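PDB 2GK4: conserved hypothetical protein from Streptococcus pneumoniae, which is of unknown function but belongs to the DNA/pantothenate metabolism flavoprotein family, and probably acts as a phosphopantothenate-cysteine ligase in coenzyme A synthesis. Local coordinates for residues Leu7-Gly12 against Gln86-Ser91; Cys47-Lys52 against Arg66-Thr71; Asp73-Met78 against Lys140-Ile145; Leu162-Thr167 against Asp191-Ser196; Leu186-Asp191 against Ala202-Lys207. All coordinates share one frame; numbering follows the deposited sequence.

How the contacts relate
Contacts 1, 2, 4 and 5 all reach one eight-stranded mixed sheet, and contact 3 covers part of it. Contact 1 is in the middle; contact 2 continues it toward one edge, with centres about 10 Å apart and Val8 O 2.8 Å from Ile49 N. Contacts 4 and 5 belong to the other half, their centres about 12 Å apart, and share Asp191; contact 5 is about 24 Å from contact 2, centre to centre. Contact 3 packs on contact 1 through Met78 and Ile145, and on contact 2 through Ile68. Glycerol, probably from the crystallisation liquor, is bound close to Ser91, Leu162 and Asn190, residues of contacts 1, 4 and 5.

Contact 1 (Leu7-Gly12 against Gln86-Ser91); sequences LVTSGG and QVLIHS
Ser91 grips the carbonyl of Thr9 twice. Its OG donates to Thr9 O at 2.6 Å, lying in the carbonyl plane, while its backbone N reaches the same oxygen at 3.1 Å from 44° above that plane. The hydroxyl can do this because OG sits between the backbone N and the carbonyl carbon of Ser91 (chi1 86°), turned toward the facing strand. Upstream, the two strands run parallel, 7° apart in direction, and their backbones are stitched by regular bonds: Leu7 N to Val87 O, Ile89 N to Leu7 O at 2.8 Å, and Thr9 N to Ile89 O.

On the face of Leu7, Thr9 and His90, the side chains of Leu7 and Leu88 lie side by side and point the same way, with Leu7 CG 3.9 Å from Leu88 CD1. The other face carries Val8 and Ile89, which helix 30-41 covers with Thr36, Ile35 and Leu39. Just past the strands, a water accepts from Gly11 N at 2.9 Å and donates to Ser91 O, bridging the two segments where the strands end; Ser91 O also holds a glycerol. The second shell holds the strand ends: Thr9 OG1 is bonded with Met92 N, and Ser10 OG with Thr50 OG1.

After strand 5-9 the chain turns off to one side of the sheet, and after 87-90 to the other. This is the topological switch point of a Rossmann-like fold, followed on the first strand by a glycine-containing loop, the place where such folds commonly bind nucleotides.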
# COMPACT_ATOMS: atom_id res chain seq x y z
N LEU A 7 -1.32 24.01 9.78
CA LEU A 7 -1.71 22.64 9.60
C LEU A 7 -1.24 22.20 8.22
O LEU A 7 -1.44 22.89 7.22
CB LEU A 7 -3.25 22.53 9.71
CG LEU A 7 -3.94 21.15 9.68
CD1 LEU A 7 -3.49 20.26 10.86
CD2 LEU A 7 -5.44 21.39 9.72
N VAL A 8 -0.56 21.06 8.17
CA VAL A 8 -0.00 20.57 6.92
C VAL A 8 -0.46 19.15 6.73
O VAL A 8 -0.53 18.36 7.70
CB VAL A 8 1.58 20.66 6.90
CG1 VAL A 8 2.13 20.11 5.58
CG2 VAL A 8 2.09 22.11 7.17
N THR A 9 -0.79 18.78 5.48
CA THR A 9 -1.01 17.37 5.19
C THR A 9 0.01 16.89 4.17
O THR A 9 0.44 17.65 3.27
CB THR A 9 -2.45 17.04 4.66
OG1 THR A 9 -2.59 17.53 3.31
CG2 THR A 9 -3.57 17.67 5.56
N SER A 10 0.42 15.64 4.31
CA SER A 10 1.27 15.03 3.29
C SER A 10 1.07 13.53 3.18
O SER A 10 0.49 12.88 4.06
CB SER A 10 2.75 15.32 3.62
OG SER A 10 3.18 14.44 4.66
N GLY A 11 1.58 12.95 2.10
CA GLY A 11 1.53 11.51 1.95
C GLY A 11 0.35 11.13 1.07
O GLY A 11 0.04 11.83 0.12
N GLY A 12 -0.26 9.99 1.35
CA GLY A 12 -1.38 9.52 0.52
C GLY A 12 -2.22 8.53 1.30
O GLY A 12 -1.69 7.69 2.05
N GLN A 86 -4.39 28.53 11.55
CA GLN A 86 -4.58 29.75 10.77
C GLN A 86 -4.23 29.56 9.27
O GLN A 86 -4.60 30.37 8.39
CB GLN A 86 -3.74 30.87 11.34
CG GLN A 86 -4.25 31.41 12.70
CD GLN A 86 -4.12 30.38 13.80
OE1 GLN A 86 -3.03 29.90 14.10
NE2 GLN A 86 -5.26 30.01 14.39
N VAL A 87 -3.51 28.48 9.00
CA VAL A 87 -3.16 28.12 7.62
C VAL A 87 -3.27 26.62 7.47
O VAL A 87 -2.90 25.87 8.38
CB VAL A 87 -1.69 28.53 7.30
CG1 VAL A 87 -1.29 28.09 5.86
CG2 VAL A 87 -1.50 30.02 7.51
N LEU A 88 -3.80 26.19 6.32
CA LEU A 88 -3.78 24.75 5.92
C LEU A 88 -3.01 24.62 4.59
O LEU A 88 -3.38 25.22 3.59
CB LEU A 88 -5.21 24.18 5.79
CG LEU A 88 -5.30 22.81 5.11
CD1 LEU A 88 -4.48 21.73 5.89
CD2 LEU A 88 -6.76 22.39 4.99
N ILE A 89 -1.97 23.80 4.60
CA ILE A 89 -1.25 23.46 3.40
C ILE A 89 -1.55 22.01 3.10
O ILE A 89 -1.01 21.11 3.75
CB ILE A 89 0.29 23.70 3.53
CG1 ILE A 89 0.55 25.14 3.89
CG2 ILE A 89 1.01 23.24 2.25
CD1 ILE A 89 2.06 25.41 4.27
N HIS A 90 -2.47 21.82 2.16
CA HIS A 90 -2.97 20.48 1.88
C HIS A 90 -2.20 19.84 0.74
O HIS A 90 -2.50 20.08 -0.45
CB HIS A 90 -4.48 20.52 1.57
CG HIS A 90 -5.05 19.16 1.36
ND1 HIS A 90 -5.84 18.83 0.27
CD2 HIS A 90 -4.89 18.02 2.07
CE1 HIS A 90 -6.18 17.55 0.36
NE2 HIS A 90 -5.60 17.04 1.43
N SER A 91 -1.20 19.03 1.07
CA SER A 91 -0.44 18.36 0.03
C SER A 91 -0.62 16.86 -0.07
O SER A 91 -0.06 16.21 -0.99
CB SER A 91 1.05 18.74 0.13
OG SER A 91 1.74 17.90 1.03
O HOH W 1 1.94 14.14 -0.48

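Contact 2 (Cys47-Lys52 against Arg66-Thr71); sequences CLITTK and REITNT
Ile49 and Thr50 pair in parallel with Arg66 and Glu67, through backbone bonds from Arg66 N to Leu48 O, Thr50 N to Arg66 O and Ile68 N to Thr50 O (2.8 Å). Ile68 carries much of the side-chain contact. With CG1 set between its own backbone N and carbonyl carbon (chi1 61°), it lays that atom 3.4 Å from Thr50 O and 4.1 Å from Thr51 CG2. In the Ile49 conformer described, one of two, the isoleucines cross at about a right angle, Ile49 CG2 being 4.0 Å from Ile68 CD1.

Beyond the strands a water takes over the pairing: it accepts from Lys52 N at 2.8 Å and donates to Ile68 O at 2.6 Å. On the solvent side, Lys52 NZ and Glu67 OE1 are 4.4 Å apart, too far for a salt bridge, and the modelled position of that oxygen is doubtful.

Gly12 N bonds with Thr51 OG1, joining the end of segment 47-52 to the loop after strand 5-9. Strand 63-67 is outermost in the chain's sheet and leads through the N-cap residue Asn70 into helix 71-81: a parallel edge of a Rossmann-like alpha-beta-alpha sandwich.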
# COMPACT_ATOMS: atom_id res chain seq x y z
N CYS A 47 1.35 21.36 12.76
CA CYS A 47 0.76 20.06 13.01
C CYS A 47 0.71 19.35 11.66
O CYS A 47 0.12 19.88 10.68
CB CYS A 47 -0.64 20.22 13.60
SG CYS A 47 -1.56 18.63 13.61
N LEU A 48 1.39 18.22 11.56
CA LEU A 48 1.46 17.48 10.30
C LEU A 48 0.56 16.26 10.34
O LEU A 48 0.76 15.37 11.17
CB LEU A 48 2.90 17.01 10.03
CG LEU A 48 3.10 16.14 8.78
CD1 LEU A 48 2.77 16.91 7.49
CD2 LEU A 48 4.52 15.54 8.72
N ILE A 49 -0.43 16.23 9.45
CA ILE A 49 -1.24 15.05 9.24
C ILE A 49 -0.59 14.29 8.09
O ILE A 49 -0.39 14.84 6.99
CB ILE A 49 -2.69 15.44 8.87
CG1 ILE A 49 -3.28 16.36 9.95
CG2 ILE A 49 -3.56 14.18 8.61
CD1 ILE A 49 -3.21 15.79 11.37
N THR A 50 -0.23 13.05 8.36
CA THR A 50 0.51 12.29 7.38
C THR A 50 0.16 10.78 7.46
O THR A 50 -0.81 10.39 8.12
CB THR A 50 2.03 12.65 7.52
OG1 THR A 50 2.79 12.10 6.43
CG2 THR A 50 2.57 12.17 8.91
N THR A 51 0.92 9.96 6.75
CA THR A 51 0.52 8.57 6.49
C THR A 51 1.73 7.68 6.70
O THR A 51 2.87 8.17 6.87
CB THR A 51 -0.15 8.41 5.09
OG1 THR A 51 0.79 8.71 4.03
CG2 THR A 51 -1.32 9.34 4.95
N LYS A 52 1.47 6.37 6.78
CA LYS A 52 2.50 5.40 7.12
C LYS A 52 3.72 5.42 6.20
O LYS A 52 4.85 5.42 6.68
CB LYS A 52 1.89 3.99 7.19
CG LYS A 52 2.72 3.03 8.02
CD LYS A 52 2.81 3.48 9.49
CE LYS A 52 3.10 2.29 10.40
NZ LYS A 52 2.60 2.50 11.81
N ARG A 66 0.39 13.53 13.35
CA ARG A 66 -0.70 12.58 13.48
C ARG A 66 -0.71 11.71 12.23
O ARG A 66 -0.76 12.21 11.11
CB ARG A 66 -2.02 13.33 13.63
CG ARG A 66 -3.25 12.41 13.51
CD ARG A 66 -3.55 11.68 14.82
NE ARG A 66 -3.59 12.60 15.96
CZ ARG A 66 -4.11 12.32 17.16
NH1 ARG A 66 -4.66 11.14 17.40
NH2 ARG A 66 -4.07 13.24 18.12
N GLU A 67 -0.62 10.39 12.42
CA GLU A 67 -0.67 9.49 11.30
C GLU A 67 -2.12 9.03 11.10
O GLU A 67 -2.84 8.74 12.07
CB GLU A 67 0.26 8.29 11.55
CG GLU A 67 0.93 7.74 10.33
CD GLU A 67 2.25 7.01 10.64
OE1 GLU A 67 2.77 6.34 9.73
OE2 GLU A 67 2.77 7.12 11.78
N ILE A 68 -2.56 9.01 9.85
CA ILE A 68 -3.89 8.54 9.50
C ILE A 68 -3.75 7.47 8.43
O ILE A 68 -2.66 7.27 7.87
CB ILE A 68 -4.80 9.67 8.98
CG1 ILE A 68 -4.21 10.29 7.70
CG2 ILE A 68 -5.04 10.71 10.10
CD1 ILE A 68 -5.22 10.98 6.86
N THR A 69 -4.85 6.79 8.14
CA THR A 69 -4.82 5.68 7.19
C THR A 69 -5.62 6.04 5.94
O THR A 69 -5.05 6.13 4.85
CB THR A 69 -5.31 4.37 7.82
OG1 THR A 69 -4.44 4.03 8.91
CG2 THR A 69 -5.25 3.22 6.78
N ASN A 70 -6.92 6.29 6.10
CA ASN A 70 -7.84 6.41 4.94
C ASN A 70 -8.54 7.76 4.87
O ASN A 70 -8.29 8.65 5.72
CB ASN A 70 -8.86 5.26 4.89
CG ASN A 70 -9.80 5.23 6.10
OD1 ASN A 70 -9.91 6.20 6.85
ND2 ASN A 70 -10.48 4.11 6.27
N THR A 71 -9.41 7.95 3.87
CA THR A 71 -10.06 9.27 3.70
C THR A 71 -10.99 9.58 4.85
O THR A 71 -11.05 10.74 5.31
CB THR A 71 -10.79 9.42 2.37
OG1 THR A 71 -11.79 8.41 2.23
CG2 THR A 71 -9.81 9.40 1.20
O HOH W 2 -1.15 5.50 6.63

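Contact 3 (Asp73-Met78 against Lys140-Ile145); sequences DLLIEM and KTPKII
The ring of Pro142 is the one ring in this contact; its CG is 4.3 Å from CD2 of Leu75, whose contacts are those of one of its two conformers. No aromatic ring and no hydrogen bond joins the two segments, so the rest is aliphatic packing centred on Ile144. This side chain points at helix 71-81 and spreads its three outer carbons over three residues of one helix flank. CD1 lies against the helix backbone, 3.7 Å from Leu75 N and 3.9 Å from Leu74 CD2. CG1 touches Leu75 CD1 at 3.8 Å, and CG2, anti to the backbone N of Ile144, reaches CG of Met78 at 3.9 Å.

The contact joins a helix covering the Rossmann-like sheet to the loop that returns from the antiparallel pair 97-104 and 133-140 and leads to helix 145-151. Leu75 also has its CD1 4.0 Å from Lys143 O.

Met78, a selenomethionine in this crystal, crosses Ile144 at about a right angle and then bends away at chi2 and chi3. It packs on Leu88 of strand 87-90. Trp151 of helix 145-151 touches both Leu75 and Met78, and Thr141 OG1 is hydrogen-bonded with Ser95 O.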
# COMPACT_ATOMS: atom_id res chain seq x y z
N ASP A 73 -10.52 8.85 7.96
CA ASP A 73 -9.59 9.37 8.98
C ASP A 73 -9.26 10.83 8.68
O ASP A 73 -9.22 11.67 9.60
CB ASP A 73 -8.27 8.58 9.05
CG ASP A 73 -8.43 7.13 9.49
OD1 ASP A 73 -9.48 6.74 10.04
OD2 ASP A 73 -7.45 6.35 9.24
N LEU A 74 -9.01 11.14 7.40
CA LEU A 74 -8.63 12.52 7.03
C LEU A 74 -9.79 13.48 7.29
O LEU A 74 -9.61 14.58 7.85
CB LEU A 74 -8.18 12.61 5.56
CG LEU A 74 -7.88 14.06 5.13
CD1 LEU A 74 -6.69 14.63 5.91
CD2 LEU A 74 -7.62 14.09 3.68
N LEU A 75 -10.99 13.06 6.92
CA LEU A 75 -12.20 13.87 7.16
C LEU A 75 -12.33 14.23 8.65
O LEU A 75 -12.58 15.38 9.02
CB LEU A 75 -13.43 13.10 6.68
CG LEU A 75 -14.80 13.75 6.92
CD1 LEU A 75 -14.95 15.05 6.12
CD2 LEU A 75 -15.92 12.77 6.57
N ILE A 76 -12.16 13.23 9.51
CA ILE A 76 -12.27 13.42 10.95
C ILE A 76 -11.19 14.37 11.49
O ILE A 76 -11.47 15.26 12.31
CB ILE A 76 -12.24 12.05 11.64
CG1 ILE A 76 -13.51 11.28 11.27
CG2 ILE A 76 -12.01 12.17 13.17
CD1 ILE A 76 -13.37 9.77 11.57
N GLU A 77 -9.95 14.20 11.05
CA GLU A 77 -8.85 15.09 11.50
C GLU A 77 -9.07 16.54 11.11
O GLU A 77 -8.83 17.47 11.90
CB GLU A 77 -7.49 14.65 10.95
CG GLU A 77 -6.99 13.36 11.55
CD GLU A 77 -6.78 13.40 13.06
OE1 GLU A 77 -7.05 12.36 13.70
OE2 GLU A 77 -6.33 14.43 13.60
N MSE A 78 -9.54 16.75 9.88
CA MSE A 78 -9.73 18.12 9.38
C MSE A 78 -10.87 18.78 10.14
O MSE A 78 -10.80 19.94 10.54
CB MSE A 78 -10.10 18.11 7.90
CG MSE A 78 -8.98 17.69 6.97
SE MSE A 78 -7.40 18.85 6.97
CE MSE A 78 -6.43 17.86 8.23
N LYS A 140 -17.17 7.10 -4.98
CA LYS A 140 -16.52 8.32 -4.55
C LYS A 140 -16.34 8.46 -3.04
O LYS A 140 -17.25 8.14 -2.23
CB LYS A 140 -17.25 9.55 -5.08
CG LYS A 140 -16.98 9.84 -6.53
CD LYS A 140 -17.51 11.22 -6.90
CE LYS A 140 -17.55 11.39 -8.42
NZ LYS A 140 -18.50 12.47 -8.84
N THR A 141 -15.17 8.98 -2.66
CA THR A 141 -14.93 9.34 -1.27
C THR A 141 -15.66 10.65 -0.95
O THR A 141 -16.04 11.38 -1.88
CB THR A 141 -13.43 9.54 -1.04
OG1 THR A 141 -12.91 10.32 -2.11
CG2 THR A 141 -12.72 8.17 -1.00
N PRO A 142 -15.84 10.96 0.35
CA PRO A 142 -16.52 12.22 0.76
C PRO A 142 -15.73 13.45 0.37
O PRO A 142 -14.47 13.42 0.36
CB PRO A 142 -16.51 12.15 2.28
CG PRO A 142 -15.35 11.18 2.64
CD PRO A 142 -15.42 10.16 1.52
N LYS A 143 -16.42 14.54 0.03
CA LYS A 143 -15.74 15.81 -0.14
C LYS A 143 -15.15 16.17 1.23
O LYS A 143 -15.73 15.84 2.27
CB LYS A 143 -16.66 16.92 -0.70
CG LYS A 143 -17.94 17.18 0.07
CD LYS A 143 -18.67 18.42 -0.48
CE LYS A 143 -18.35 19.67 0.35
NZ LYS A 143 -18.97 20.94 -0.16
N ILE A 144 -13.97 16.78 1.21
CA ILE A 144 -13.28 17.18 2.44
C ILE A 144 -12.77 18.60 2.30
O ILE A 144 -13.16 19.49 3.06
CB ILE A 144 -12.09 16.22 2.80
CG1 ILE A 144 -12.60 14.82 3.11
CG2 ILE A 144 -11.32 16.73 4.02
CD1 ILE A 144 -11.47 13.74 3.28
N ILE A 145 -11.86 18.82 1.36
CA ILE A 145 -11.23 20.15 1.24
C ILE A 145 -12.26 21.25 0.99
O ILE A 145 -12.13 22.37 1.53
CB ILE A 145 -10.10 20.11 0.23
CG1 ILE A 145 -9.10 19.03 0.70
CG2 ILE A 145 -9.38 21.48 0.08
CD1 ILE A 145 -8.52 19.29 2.15

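Contact 4 (Leu162-Thr167 against Asp191-Ser196); sequences LLVDVT and DLTQIS
The carboxylate of Asp191 gathers the backbone of the loop after strand 156-163, its CG anti to the backbone N of Asp191 (chi1 -175°). Asp165 N donates to Asp191 OD1 at 2.9 Å on the syn side, though 31° out of the carboxylate plane, and Val166 N donates to Asp191 OD2 at 3.0 Å from above that plane. Asp165 is in the left-handed conformation, and the successive N-H groups of Asp165 and Val166 meet the two oxygens of one side chain. OD1 has a further grip from its own segment: Thr193 N reaches Asp191 OD1 at 2.9 Å, from the face opposite to Asp165 N, closing an Asx turn. The buried carboxylate is thus held by three backbone donors, which fixes its rotation.

Next comes the last strand-like bond, Leu192 N to Leu163 O at 2.9 Å, following the parallel pairing of Leu163 with Asp191.

Outside this polar centre the packing is aliphatic. Val164 and Leu192 lie side by side, Val164 CG2 being 3.9 Å from Leu192 CB, and Thr193 CG2 stands 4.0 Å from Asp165 CB. On another side Leu162 CD1 rests 4.2 Å from Ile195 CD1.

Ser19 of the second subunit packs on both Val164 and Leu192. Within the chain, Leu163 is covered by His170, Leu171 and Ile174 of helix 168-182, whose start is capped by Thr167; the contact lies at the C-terminal ends of the neighbouring strands 156-163 and 186-191, beside that helix.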
# COMPACT_ATOMS: atom_id res chain seq x y z
N LEU A 162 -2.11 18.27 -9.23
CA LEU A 162 -1.07 17.52 -9.95
C LEU A 162 -1.72 16.84 -11.14
O LEU A 162 -2.60 15.97 -10.99
CB LEU A 162 -0.41 16.48 -9.01
CG LEU A 162 0.61 15.51 -9.62
CD1 LEU A 162 1.85 16.27 -10.08
CD2 LEU A 162 0.99 14.39 -8.63
N LEU A 163 -1.29 17.25 -12.33
CA LEU A 163 -1.77 16.63 -13.57
C LEU A 163 -0.61 15.95 -14.25
O LEU A 163 0.52 16.04 -13.78
CB LEU A 163 -2.40 17.68 -14.48
CG LEU A 163 -3.57 18.46 -13.86
CD1 LEU A 163 -4.07 19.45 -14.89
CD2 LEU A 163 -4.73 17.55 -13.40
N VAL A 164 -0.87 15.30 -15.38
CA VAL A 164 0.17 14.55 -16.08
C VAL A 164 0.14 14.90 -17.58
O VAL A 164 -0.86 14.65 -18.26
CB VAL A 164 0.00 13.01 -15.89
CG1 VAL A 164 1.24 12.30 -16.44
CG2 VAL A 164 -0.17 12.63 -14.39
N ASP A 165 1.23 15.49 -18.06
CA ASP A 165 1.48 15.78 -19.48
C ASP A 165 0.45 16.75 -20.06
O ASP A 165 -0.27 16.42 -21.01
CB ASP A 165 1.56 14.49 -20.32
CG ASP A 165 2.46 14.64 -21.55
OD1 ASP A 165 2.99 15.75 -21.79
OD2 ASP A 165 2.65 13.64 -22.27
N VAL A 166 0.39 17.94 -19.48
CA VAL A 166 -0.56 18.97 -19.90
C VAL A 166 0.18 20.28 -20.20
O VAL A 166 1.33 20.48 -19.78
CB VAL A 166 -1.62 19.19 -18.79
CG1 VAL A 166 -2.47 17.90 -18.57
CG2 VAL A 166 -0.95 19.61 -17.46
N THR A 167 -0.48 21.22 -20.88
CA THR A 167 0.14 22.54 -21.07
C THR A 167 0.05 23.29 -19.75
O THR A 167 -0.81 23.00 -18.90
CB THR A 167 -0.57 23.39 -22.13
OG1 THR A 167 -1.90 23.69 -21.67
CG2 THR A 167 -0.61 22.66 -23.45
N ASP A 191 3.01 19.45 -12.88
CA ASP A 191 2.86 18.42 -13.91
C ASP A 191 3.88 17.36 -13.53
O ASP A 191 5.07 17.65 -13.29
CB ASP A 191 3.16 19.03 -15.29
CG ASP A 191 2.92 18.08 -16.45
OD1 ASP A 191 3.07 16.84 -16.29
OD2 ASP A 191 2.61 18.60 -17.55
N LEU A 192 3.39 16.13 -13.40
CA LEU A 192 4.23 15.01 -13.06
C LEU A 192 5.47 14.91 -13.95
O LEU A 192 6.55 14.49 -13.50
CB LEU A 192 3.43 13.70 -13.17
CG LEU A 192 4.16 12.46 -12.64
CD1 LEU A 192 4.41 12.56 -11.13
CD2 LEU A 192 3.29 11.26 -12.95
N THR A 193 5.32 15.30 -15.21
CA THR A 193 6.38 15.13 -16.20
C THR A 193 7.43 16.23 -16.07
O THR A 193 8.45 16.19 -16.75
CB THR A 193 5.84 15.10 -17.67
OG1 THR A 193 5.38 16.41 -18.03
CG2 THR A 193 4.71 14.09 -17.83
N GLN A 194 7.22 17.19 -15.18
CA GLN A 194 8.18 18.28 -14.99
C GLN A 194 8.80 18.23 -13.59
O GLN A 194 9.35 19.22 -13.09
CB GLN A 194 7.53 19.64 -15.32
CG GLN A 194 6.99 19.69 -16.77
CD GLN A 194 8.08 19.65 -17.87
OE1 GLN A 194 7.84 19.14 -18.98
NE2 GLN A 194 9.25 20.18 -17.56
N ILE A 195 8.77 17.04 -13.00
CA ILE A 195 9.41 16.79 -11.71
C ILE A 195 10.58 15.80 -11.95
O ILE A 195 10.44 14.81 -12.68
CB ILE A 195 8.40 16.15 -10.71
CG1 ILE A 195 7.18 17.07 -10.48
CG2 ILE A 195 9.11 15.78 -9.39
CD1 ILE A 195 6.04 16.43 -9.62
N SER A 196 11.72 16.09 -11.34
CA SER A 196 12.90 15.24 -11.51
C SER A 196 13.69 15.21 -10.21
O SER A 196 13.21 15.69 -9.17
CB SER A 196 13.79 15.75 -12.65
OG SER A 196 14.49 16.92 -12.25

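Contact 5 (Leu186-Asp191 against Ala202-Lys207); sequences LIIAND and AIFVEK
This is a buried beta hairpin contact: Ile187 and Ala189 of strand 186-191 pair with Val205 and Ile203 of the antiparallel strand 202-205 in the mixed sheet, their directions 160° apart. Each of these two hydrogen-bonded pairs is closed by reciprocal backbone bonds, among them Val205 N to Ile187 O at 2.8 Å and Ala189 N to Ile203 O at 2.9 Å. Between them Ile188 and Phe204 form a non-hydrogen-bonded pair, with CA atoms 4.6 Å apart.

That pair carries the main side-chain contact. Ile188 lies alongside Phe204 and covers one face of its ring: CG1, anti to the carbonyl carbon of Ile188 (chi1 -61°), stands 3.8 Å above the centre, only 4° off the normal, in a CH-pi contact. Further out, Ile188 CD1 is 3.6 Å from Phe204 CZ. Leu186 CD2 comes obliquely to Phe204 CD2 at 3.8 Å, and at the other end Ile188 CG2 touches Ala202 CB. Helix 216-228 packs against this face, with Leu222 on Phe204 and Leu223 on Ile188.

The opposite face is lined by Ile187, Ala189, Ile203 and Val205; there Ala189 CB lies 4.2 Å from Val205 CG2. Helix 168-182 covers it, with Leu171 on Ala189 and Leu179 on Ile187.

Asn190, near the end of strand 186-191, bonds Lys161 O through ND2 and a glycerol through OD1. Strand 202-205 also pairs with 210-213, so this hairpin begins the antiparallel extension of an otherwise parallel Rossmann-like sheet, sandwiched between helices.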
# COMPACT_ATOMS: atom_id res chain seq x y z
N LEU A 186 -4.80 29.80 -2.63
CA LEU A 186 -3.65 29.52 -3.46
C LEU A 186 -3.72 28.06 -3.82
O LEU A 186 -3.98 27.22 -2.95
CB LEU A 186 -2.37 29.79 -2.67
CG LEU A 186 -1.04 29.31 -3.27
CD1 LEU A 186 -0.77 30.06 -4.61
CD2 LEU A 186 0.12 29.57 -2.26
N ILE A 187 -3.50 27.76 -5.10
CA ILE A 187 -3.30 26.37 -5.54
C ILE A 187 -1.93 26.27 -6.22
O ILE A 187 -1.64 26.99 -7.19
CB ILE A 187 -4.41 25.88 -6.54
CG1 ILE A 187 -5.81 25.81 -5.90
CG2 ILE A 187 -4.07 24.53 -7.10
CD1 ILE A 187 -5.94 24.83 -4.74
N ILE A 188 -1.11 25.35 -5.72
CA ILE A 188 0.20 25.10 -6.31
C ILE A 188 0.04 23.96 -7.32
O ILE A 188 -0.18 22.78 -6.95
CB ILE A 188 1.24 24.82 -5.22
CG1 ILE A 188 1.37 26.05 -4.29
CG2 ILE A 188 2.62 24.42 -5.82
CD1 ILE A 188 2.16 25.80 -3.06
N ALA A 189 0.09 24.32 -8.59
CA ALA A 189 -0.18 23.38 -9.67
C ALA A 189 1.14 22.84 -10.23
O ALA A 189 2.11 23.58 -10.32
CB ALA A 189 -1.00 24.04 -10.77
N ASN A 190 1.16 21.57 -10.57
CA ASN A 190 2.36 20.96 -11.13
C ASN A 190 2.04 19.78 -12.02
O ASN A 190 0.95 19.21 -11.94
CB ASN A 190 3.39 20.64 -10.03
CG ASN A 190 2.87 19.65 -8.94
OD1 ASN A 190 3.68 18.92 -8.37
ND2 ASN A 190 1.58 19.66 -8.61
N ASP A 191 3.01 19.45 -12.88
CA ASP A 191 2.86 18.42 -13.91
C ASP A 191 3.88 17.36 -13.53
O ASP A 191 5.07 17.65 -13.29
CB ASP A 191 3.16 19.03 -15.29
CG ASP A 191 2.92 18.08 -16.45
OD1 ASP A 191 3.07 16.84 -16.29
OD2 ASP A 191 2.61 18.60 -17.55
N ALA A 202 6.67 24.34 -10.70
CA ALA A 202 5.33 24.56 -10.14
C ALA A 202 4.86 25.98 -10.38
O ALA A 202 5.67 26.91 -10.55
CB ALA A 202 5.30 24.24 -8.64
N ILE A 203 3.55 26.13 -10.41
CA ILE A 203 2.94 27.43 -10.64
C ILE A 203 2.05 27.71 -9.46
O ILE A 203 1.12 26.94 -9.18
CB ILE A 203 2.13 27.44 -11.95
CG1 ILE A 203 2.96 26.83 -13.11
CG2 ILE A 203 1.56 28.85 -12.24
CD1 ILE A 203 2.15 26.49 -14.33
N PHE A 204 2.32 28.82 -8.78
CA PHE A 204 1.50 29.28 -7.67
C PHE A 204 0.33 30.05 -8.29
O PHE A 204 0.52 31.15 -8.82
CB PHE A 204 2.34 30.19 -6.73
CG PHE A 204 3.21 29.43 -5.77
CD1 PHE A 204 4.05 28.39 -6.20
CD2 PHE A 204 3.21 29.78 -4.41
CE1 PHE A 204 4.87 27.70 -5.29
CE2 PHE A 204 4.02 29.11 -3.50
CZ PHE A 204 4.86 28.08 -3.93
N VAL A 205 -0.82 29.39 -8.31
CA VAL A 205 -2.01 29.91 -8.92
C VAL A 205 -2.92 30.61 -7.89
O VAL A 205 -3.47 30.00 -6.91
CB VAL A 205 -2.80 28.79 -9.70
CG1 VAL A 205 -4.01 29.37 -10.41
CG2 VAL A 205 -1.89 28.12 -10.73
N GLU A 206 -3.10 31.90 -8.13
CA GLU A 206 -4.10 32.65 -7.42
C GLU A 206 -5.18 33.14 -8.38
O GLU A 206 -5.11 32.94 -9.59
CB GLU A 206 -3.44 33.82 -6.68
CG GLU A 206 -2.45 33.37 -5.61
CD GLU A 206 -1.59 34.51 -5.11
OE1 GLU A 206 -1.02 35.25 -5.92
OE2 GLU A 206 -1.44 34.66 -3.89
N LYS A 207 -6.20 33.79 -7.83
CA LYS A 207 -7.35 34.20 -8.60
C LYS A 207 -6.95 35.04 -9.82
O LYS A 207 -7.37 34.75 -10.93
CB LYS A 207 -8.26 35.01 -7.69
CG LYS A 207 -9.60 35.36 -8.29
CD LYS A 207 -10.66 35.37 -7.20
CE LYS A 207 -10.62 36.63 -6.36
NZ LYS A 207 -12.02 37.07 -6.01